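Side-chain contacts in transcriptional repressor PagR (Bacillus anthracis, PDB 2ZKZ), which represses expression of the pagA and atxA genes as a dimeric, DNA-binding transcription factor of the ArsR family: residues Val33-Leu36 against Tyr37-Ala41; Asp17-Leu20 against Leu21-Ala25. All blocks are in the same frame, centred on the assembly; numbering follows the deposited sequence.

Interaction 1 (Val33-Leu36 against Tyr37-Ala41)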
loop_
_atom_site.group_PDB
_atom_site.type_symbol
_atom_site.label_atom_id
_atom_site.label_comp_id
_atom_site.label_asym_id
_atom_site.label_seq_id
_atom_site.Cartn_x
_atom_site.Cartn_y
_atom_site.Cartn_z
ATOM N N VAL A 33 -8.525 -1.439 -9.206
ATOM C CA VAL A 33 -9.078 -2.016 -7.985
ATOM C C VAL A 33 -10.362 -1.306 -7.566
ATOM O O VAL A 33 -11.340 -1.952 -7.170
ATOM C CB VAL A 33 -8.061 -1.957 -6.821
ATOM C CG1 VAL A 33 -8.705 -2.483 -5.542
ATOM C CG2 VAL A 33 -6.833 -2.776 -7.171
ATOM N N ASN A 34 -10.365 0.021 -7.639
ATOM C CA ASN A 34 -11.556 0.787 -7.272
ATOM C C ASN A 34 -12.744 0.368 -8.156
ATOM O O ASN A 34 -13.857 0.169 -7.672
ATOM C CB ASN A 34 -11.303 2.286 -7.451
ATOM C CG ASN A 34 -12.414 3.134 -6.858
ATOM O OD1 ASN A 34 -12.980 3.999 -7.527
ATOM N ND2 ASN A 34 -12.731 2.886 -5.595
ATOM N N GLU A 35 -12.496 0.233 -9.455
ATOM C CA GLU A 35 -13.549 -0.162 -10.389
ATOM C C GLU A 35 -14.104 -1.552 -10.077
ATOM O O GLU A 35 -15.315 -1.775 -10.155
ATOM C CB GLU A 35 -13.026 -0.131 -11.825
ATOM C CG GLU A 35 -12.759 1.257 -12.376
ATOM C CD GLU A 35 -13.986 2.152 -12.360
ATOM O OE1 GLU A 35 -15.103 1.656 -12.621
ATOM O OE2 GLU A 35 -13.832 3.362 -12.104
ATOM N N LEU A 36 -13.225 -2.491 -9.741
ATOM C CA LEU A 36 -13.659 -3.841 -9.409
ATOM C C LEU A 36 -14.431 -3.831 -8.097
ATOM O O LEU A 36 -15.317 -4.649 -7.879
ATOM C CB LEU A 36 -12.456 -4.780 -9.307
ATOM C CG LEU A 36 -11.870 -5.153 -10.669
ATOM C CD1 LEU A 36 -10.553 -5.912 -10.499
ATOM C CD2 LEU A 36 -12.893 -5.994 -11.427
ATOM N N TYR A 37 -14.085 -2.894 -7.224
ATOM C CA TYR A 37 -14.764 -2.764 -5.948
ATOM C C TYR A 37 -16.199 -2.305 -6.209
ATOM O O TYR A 37 -17.142 -2.781 -5.576
ATOM C CB TYR A 37 -14.025 -1.746 -5.070
ATOM C CG TYR A 37 -14.829 -1.225 -3.907
ATOM C CD1 TYR A 37 -15.268 -2.076 -2.895
ATOM C CD2 TYR A 37 -15.176 0.123 -3.834
ATOM C CE1 TYR A 37 -16.036 -1.599 -1.840
ATOM C CE2 TYR A 37 -15.944 0.612 -2.783
ATOM C CZ TYR A 37 -16.370 -0.253 -1.793
ATOM O OH TYR A 37 -17.136 0.233 -0.760
ATOM N N LYS A 38 -16.351 -1.394 -7.161
ATOM C CA LYS A 38 -17.658 -0.853 -7.515
ATOM C C LYS A 38 -18.500 -1.766 -8.407
ATOM O O LYS A 38 -19.710 -1.873 -8.215
ATOM C CB LYS A 38 -17.490 0.507 -8.200
ATOM C CG LYS A 38 -16.960 1.606 -7.285
ATOM C CD LYS A 38 -16.906 2.953 -7.995
ATOM C CE LYS A 38 -15.929 2.934 -9.161
ATOM N NZ LYS A 38 -15.995 4.182 -9.972
ATOM N N HIS A 39 -17.863 -2.427 -9.371
ATOM C CA HIS A 39 -18.577 -3.302 -10.298
ATOM C C HIS A 39 -18.494 -4.800 -10.008
ATOM O O HIS A 39 -19.155 -5.605 -10.679
ATOM C CB HIS A 39 -18.099 -3.021 -11.722
ATOM C CG HIS A 39 -18.292 -1.600 -12.145
ATOM N ND1 HIS A 39 -17.239 -0.740 -12.376
ATOM C CD2 HIS A 39 -19.420 -0.884 -12.365
ATOM C CE1 HIS A 39 -17.712 0.444 -12.723
ATOM N NE2 HIS A 39 -19.032 0.384 -12.723
ATOM N N LYS A 40 -17.675 -5.167 -9.024
ATOM C CA LYS A 40 -17.499 -6.557 -8.596
ATOM C C LYS A 40 -16.849 -7.514 -9.592
ATOM O O LYS A 40 -16.032 -8.351 -9.210
ATOM C CB LYS A 40 -18.843 -7.143 -8.147
ATOM C CG LYS A 40 -19.529 -6.334 -7.050
ATOM C CD LYS A 40 -18.588 -6.087 -5.878
ATOM C CE LYS A 40 -19.178 -5.102 -4.879
ATOM N NZ LYS A 40 -18.168 -4.663 -3.864
ATOM N N ALA A 41 -17.218 -7.413 -10.863
ATOM C CA ALA A 41 -16.653 -8.300 -11.876
ATOM C C ALA A 41 -16.501 -7.557 -13.186
ATOM O O ALA A 41 -17.452 -6.941 -13.661
ATOM C CB ALA A 41 -17.557 -9.519 -12.067
#

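Interaction 2 (Asp17-Leu20 against Leu21-Ala25)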
loop_
_atom_site.group_PDB
_atom_site.type_symbol
_atom_site.label_atom_id
_atom_site.label_comp_id
_atom_site.label_asym_id
_atom_site.label_seq_id
_atom_site.Cartn_x
_atom_site.Cartn_y
_atom_site.Cartn_z
ATOM N N ASP A 17 2.537 -8.614 2.980
ATOM C CA ASP A 17 1.869 -7.322 3.128
ATOM C C ASP A 17 2.617 -6.216 2.383
ATOM O O ASP A 17 1.998 -5.379 1.724
ATOM C CB ASP A 17 1.725 -6.949 4.606
ATOM C CG ASP A 17 0.837 -7.920 5.365
ATOM O OD1 ASP A 17 -0.116 -8.461 4.760
ATOM O OD2 ASP A 17 1.084 -8.128 6.572
ATOM N N ALA A 18 3.944 -6.198 2.493
ATOM C CA ALA A 18 4.754 -5.195 1.793
ATOM C C ALA A 18 4.610 -5.344 0.276
ATOM O O ALA A 18 4.487 -4.354 -0.457
ATOM C CB ALA A 18 6.230 -5.334 2.189
ATOM N N GLU A 19 4.640 -6.590 -0.184
ATOM C CA GLU A 19 4.514 -6.909 -1.605
ATOM C C GLU A 19 3.118 -6.536 -2.126
ATOM O O GLU A 19 2.969 -6.134 -3.278
ATOM C CB GLU A 19 4.803 -8.406 -1.822
ATOM C CG GLU A 19 4.692 -8.905 -3.267
ATOM C CD GLU A 19 5.634 -8.191 -4.220
ATOM O OE1 GLU A 19 6.584 -7.536 -3.747
ATOM O OE2 GLU A 19 5.431 -8.295 -5.450
ATOM N N LEU A 20 2.103 -6.660 -1.277
ATOM C CA LEU A 20 0.733 -6.303 -1.656
ATOM C C LEU A 20 0.653 -4.798 -1.911
ATOM O O LEU A 20 0.079 -4.349 -2.899
ATOM C CB LEU A 20 -0.261 -6.673 -0.541
ATOM C CG LEU A 20 -1.753 -6.499 -0.860
ATOM C CD1 LEU A 20 -2.163 -7.528 -1.926
ATOM C CD2 LEU A 20 -2.588 -6.698 0.396
ATOM N N LEU A 21 1.238 -4.014 -1.013
ATOM C CA LEU A 21 1.215 -2.568 -1.179
ATOM C C LEU A 21 2.027 -2.176 -2.411
ATOM O O LEU A 21 1.619 -1.308 -3.171
ATOM C CB LEU A 21 1.774 -1.877 0.071
ATOM C CG LEU A 21 1.065 -2.153 1.404
ATOM C CD1 LEU A 21 1.730 -1.310 2.506
ATOM C CD2 LEU A 21 -0.413 -1.813 1.307
ATOM N N LYS A 22 3.170 -2.826 -2.613
ATOM C CA LYS A 22 4.011 -2.525 -3.766
ATOM C C LYS A 22 3.264 -2.767 -5.081
ATOM O O LYS A 22 3.331 -1.955 -6.001
ATOM C CB LYS A 22 5.279 -3.376 -3.733
ATOM C CG LYS A 22 6.242 -3.105 -4.892
ATOM C CD LYS A 22 7.364 -4.140 -4.930
ATOM C CE LYS A 22 8.299 -3.918 -6.112
ATOM N NZ LYS A 22 9.052 -2.644 -5.955
ATOM N N THR A 23 2.538 -3.881 -5.153
ATOM C CA THR A 23 1.792 -4.234 -6.353
ATOM C C THR A 23 0.644 -3.266 -6.640
ATOM O O THR A 23 0.294 -3.046 -7.798
ATOM C CB THR A 23 1.248 -5.686 -6.256
ATOM O OG1 THR A 23 2.330 -6.575 -5.958
ATOM C CG2 THR A 23 0.619 -6.121 -7.588
HETATM N N MSE A 24 0.058 -2.692 -5.593
HETATM C CA MSE A 24 -1.041 -1.728 -5.750
HETATM C C MSE A 24 -0.539 -0.288 -5.897
HETATM O O MSE A 24 -1.316 0.611 -6.220
HETATM C CB MSE A 24 -1.969 -1.756 -4.522
HETATM C CG MSE A 24 -2.649 -3.088 -4.200
HETATM SE SE MSE A 24 -3.669 -2.975 -2.532
HETATM C CE MSE A 24 -5.037 -1.747 -3.120
ATOM N N ALA A 25 0.754 -0.069 -5.669
ATOM C CA ALA A 25 1.326 1.279 -5.708
ATOM C C ALA A 25 1.509 1.958 -7.068
ATOM O O ALA A 25 2.580 2.479 -7.367
ATOM C CB ALA A 25 2.658 1.289 -4.937
#

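Interaction 1 (Val33-Leu36 against Tyr37-Ala41)
Glu35 and Lys38 meet in a salt bridge on the last turn of helix 27-39, where Lys38 NZ lies 3.1 Å from Glu35 OE2. The lysine nitrogen approaches from above the carboxylate, 45° out of its plane. Glu35 is bent at chi2 (-58°), which folds its acid group back toward the lysine, while the butyl chain of Lys38 crosses Asn34 and brings Lys38 CE to 3.5 Å from Asn34 OD1. The ring of His39 runs beside the glutamate and points the same way, ring and carboxylate nearly coplanar, with Glu35 OE1 at the ring's edge.

The backbone acceptors are taken in turn. Val33 O receives Tyr37 N and Asn34 O receives Lys38 N. Glu35 O holds His39 N in a short bond of 2.7 Å, and His39 ND1 adds a weak one to Glu35 O at 3.1 Å, its N-H...O angle only 121°. Lys40 then leaves the helix with positive phi, yet its N still reaches Leu36 O in a weak, bent bond. Its side chain doubles back, and Lys40 NZ donates to Tyr37 O at 2.7 Å, in the carbonyl plane. Ala41 N closes the turn on His39 O at 2.7 Å. Away from these polar groups, Val33 packs on Val88 and Ile92 of helix 86-95, Leu36 on Leu70 and Tyr81, and both on Ile83.

Carbonyls near the C-terminal end of a helix run short of amide donors, and at Tyr37 O the ammonium of Lys40 stands in for one. Sitting at the negative pole of the helix dipole, it would also be favoured electrostatically.

Interaction 2 (Asp17-Leu20 against Leu21-Ala25)
This is a contact along one helix, the closing turns of helix 14-24, which lies at the dimer interface of this ArsR-type winged helix-turn-helix protein. Its polar centre is Glu19 O, which accepts two donors from Thr23. Thr23 N lies 3.0 Å and Thr23 OG1 2.8 Å from Glu19 O, and they arrive from opposite faces of the carbonyl plane. With chi1 at -54°, the Thr23 hydroxyl lies beside its own backbone N and is turned back over the preceding turn, leaving CG2 anti to that nitrogen. The hydroxyl proton is thus used within the helix.

The carboxylate of Glu19 has its main partner in Lys68, which forms a salt bridge with OE2. Toward Lys22 it offers only a glancing contact: Glu19 OE1 stands 3.7 Å from Lys22 CD and 5.9 Å from Lys22 NZ. On the apolar side Leu20 CG comes within 4.3 Å of Met24 SE, a selenomethionine. Met24 CG lies against the Leu20 carbonyl, 3.3 Å from Leu20 O, and Met24 N bonds to that same oxygen before Ala25 breaks the helical conformation.

Leu20 and Leu21 rest on helix 86-95 of their own chain, at Val88 and Ile91 respectively, and Thr23 and Met24 touch Val69. Across the dimer interface, Ala18 packs on Pro27 and Leu21 on Leu30 of the second subunit.

In the fold
Interactions 2 and 1 follow one another along the chain, near the ends of the consecutive helices 14-24 and 27-39. Their centres are 18 Å apart, on opposite sides of the chain's centre, and although their nearest atoms come within about 4 Å they do not touch. Helix 86-95 joins them indirectly, since Val88 meets both Leu20 and Val33; Val69 likewise meets Met24 and Val33. Interaction 2 lies at the dimer interface, whereas no residue of the second subunit reaches interaction 1. The latter instead leads into strand 42-43 and, through Glu35 and His39, touches helix 44-51, the first helix of the predicted DNA-binding helix-turn-helix (residues 43-62).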